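PDB 4ANN: ESSB from Staphylococcus aureus, which is probably a homodimeric membrane component of the type VII (Ess) secretion system, required for secretion of EsxA and EsxB, and is represented here by its cytoplasmic segment. Local coordinates for residues A[70-73]-A[74-77]. Residues are numbered along the deposited sequence; the frame is centred on the assembly and turned at random. Where two conformers were deposited one is given.
Sequences TPFD and NIKS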
ATOM      1  N   THR A  70     -11.501  -4.820  -3.218  1.00  9.29           N
ATOM      2  CA  THR A  70     -11.122  -6.117  -2.671  1.00  9.85           C
ATOM      3  C   THR A  70      -9.881  -5.981  -1.839  1.00  7.68           C
ATOM      4  O   THR A  70      -8.837  -5.568  -2.343  1.00  7.89           O
ATOM      5  CB  THR A  70     -10.869  -7.096  -3.840  1.00 10.76           C
ATOM      6  OG1 THR A  70     -12.083  -7.285  -4.556  1.00 15.61           O
ATOM      7  CG2 THR A  70     -10.359  -8.432  -3.393  1.00 13.66           C
ATOM      8  N   PRO A  71      -9.909  -6.302  -0.545  1.00  7.55           N
ATOM      9  CA  PRO A  71      -8.677  -6.225   0.259  1.00  7.16           C
ATOM     10  C   PRO A  71      -7.590  -7.128  -0.262  1.00  6.27           C
ATOM     11  O   PRO A  71      -7.867  -8.248  -0.746  1.00  6.68           O
ATOM     12  CB  PRO A  71      -9.131  -6.702   1.653  1.00  9.64           C
ATOM     13  CG  PRO A  71     -10.604  -6.465   1.635  1.00 10.83           C
ATOM     14  CD  PRO A  71     -11.073  -6.730   0.251  1.00  9.21           C
ATOM     15  N   PHE A  72      -6.345  -6.728  -0.085  1.00  6.42           N
ATOM     16  CA  PHE A  72      -5.188  -7.545  -0.478  1.00  6.34           C
ATOM     17  C   PHE A  72      -5.311  -8.992  -0.001  1.00  6.04           C
ATOM     18  O   PHE A  72      -5.008  -9.905  -0.737  1.00  6.61           O
ATOM     19  CB  PHE A  72      -3.903  -6.900   0.025  1.00  6.94           C
ATOM     20  CG  PHE A  72      -2.719  -7.840   0.002  1.00  6.05           C
ATOM     21  CD1 PHE A  72      -2.028  -8.092  -1.182  1.00  7.08           C
ATOM     22  CD2 PHE A  72      -2.337  -8.517   1.139  1.00  6.85           C
ATOM     23  CE1 PHE A  72      -0.986  -9.018  -1.213  1.00  7.58           C
ATOM     24  CE2 PHE A  72      -1.290  -9.447   1.092  1.00  7.79           C
ATOM     25  CZ  PHE A  72      -0.634  -9.686  -0.069  1.00  8.20           C
ATOM     26  N   ASP A  73      -5.653  -9.189   1.272  0.70  6.46           N
ATOM     27  CA  ASP A  73      -5.597 -10.538   1.795  0.70  6.94           C
ATOM     28  C   ASP A  73      -6.532 -11.503   1.092  0.70  7.28           C
ATOM     29  O   ASP A  73      -6.356 -12.725   1.208  0.70  8.35           O
ATOM     30  CB  ASP A  73      -5.910 -10.564   3.292  0.70  8.23           C
ATOM     31  CG  ASP A  73      -4.787 -10.057   4.170  0.70  8.65           C
ATOM     32  OD1 ASP A  73      -3.642  -9.984   3.762  0.70  8.48           O
ATOM     33  OD2 ASP A  73      -5.176  -9.780   5.353  0.70 11.18           O
ATOM     34  N   ASN A  74      -7.528 -10.982   0.362  1.00  6.61           N
ATOM     35  CA  ASN A  74      -8.427 -11.878  -0.386  1.00  7.04           C
ATOM     36  C   ASN A  74      -7.739 -12.593  -1.520  1.00  6.69           C
ATOM     37  O   ASN A  74      -8.246 -13.601  -2.018  1.00  8.41           O
ATOM     38  CB  ASN A  74      -9.607 -11.038  -0.958  1.00  8.46           C
ATOM     39  CG  ASN A  74     -10.560 -10.589   0.092  1.00  9.19           C
ATOM     40  OD1 ASN A  74     -10.197 -10.368   1.285  1.00 11.23           O
ATOM     41  ND2 ASN A  74     -11.793 -10.394  -0.345  1.00 11.92           N
ATOM     42  N   ILE A  75      -6.591 -12.110  -2.005  1.00  6.50           N
ATOM     43  CA  ILE A  75      -5.960 -12.716  -3.166  1.00  6.56           C
ATOM     44  C   ILE A  75      -5.207 -14.014  -2.829  1.00  6.16           C
ATOM     45  O   ILE A  75      -4.784 -14.723  -3.714  1.00  6.66           O
ATOM     46  CB  ILE A  75      -5.018 -11.759  -3.920  1.00  6.86           C
ATOM     47  CG1 ILE A  75      -3.665 -11.558  -3.297  1.00  6.62           C
ATOM     48  CG2 ILE A  75      -5.720 -10.424  -4.208  1.00  8.08           C
ATOM     49  CD1 ILE A  75      -2.689 -10.785  -4.193  1.00  8.12           C
ATOM     50  N   LYS A  76      -5.038 -14.319  -1.549  1.00  6.49           N
ATOM     51  CA  LYS A  76      -4.211 -15.450  -1.150  1.00  6.61           C
ATOM     52  C   LYS A  76      -4.764 -16.783  -1.614  1.00  7.34           C
ATOM     53  O   LYS A  76      -3.999 -17.730  -1.814  1.00  8.95           O
ATOM     54  CB  LYS A  76      -4.014 -15.450   0.362  1.00  7.54           C
ATOM     55  CG  LYS A  76      -3.280 -14.232   0.868  1.00  8.12           C
ATOM     56  CD  LYS A  76      -3.060 -14.175   2.360  1.00  9.03           C
ATOM     57  CE  LYS A  76      -2.356 -12.958   2.825  1.00  8.57           C
ATOM     58  NZ  LYS A  76      -2.154 -12.947   4.287  1.00  9.52           N
ATOM     59  N   SER A  77      -6.078 -16.869  -1.816  1.00  6.71           N
ATOM     60  CA  SER A  77      -6.731 -18.061  -2.272  1.00  7.32           C
ATOM     61  C   SER A  77      -6.968 -18.078  -3.773  1.00  6.45           C
ATOM     62  O   SER A  77      -7.603 -19.020  -4.273  1.00  7.30           O
ATOM     63  CB  SER A  77      -8.079 -18.243  -1.514  1.00  8.78           C
ATOM     64  OG  SER A  77      -8.891 -17.087  -1.568  1.00  9.25           O
TER
HETATM   65  O   HOH W   1      -1.032 -10.406   4.691  1.00 12.82           O
HETATM   66  O   HOH W   2      -7.732 -15.225   0.521  1.00 18.87           O
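Asn74 meets both Thr70 and Pro71 where strand 70-71, at the margin of a three-stranded antiparallel sheet, runs into a 3-10 turn that leads on toward helix 80-89. Asn74 N donates to Pro71 O at 3.0 Å and opens the i to i+3 pattern of the turn. The Asn74 side chain folds back over the strand end: Asn74 CB lies 3.6 Å from Thr70 CG2, while the amide meets the proline ring obliquely, with Asn74 ND2 3.8 Å from Pro71 CD.

Ile75 repeats the pattern, Ile75 N reaching Phe72 O at 3.0 Å. With chi1 at 78°, CG1 is wedged between backbone N and carbonyl carbon, and Ile75 CD1 comes obliquely to the Phe72 ring, 3.9 Å from Phe72 CE1. Both side chains are buried; Leu110 and Phe112 of strand 110-112 and Tyr86 and Leu87 of helix 80-89 line the same apolar layer, which joins sheet to helix.

Lys76 N makes a third, weak bond to Asp73 O. Its fully extended side chain runs alongside Asp73, and in the conformer given Lys76 NZ makes a long, weak salt bridge to Asp73 OD1 at 3.4 Å, which may not be permanent because Asp73 has a second conformer. Under the same caution, one water bridges this pair, accepting from Lys76 NZ and donating to Asp73 OD1, and sits in the plane of the Phe72 ring at its edge. Ser77 OG is 3.0 Å from a second water, which donates to Asp73 O.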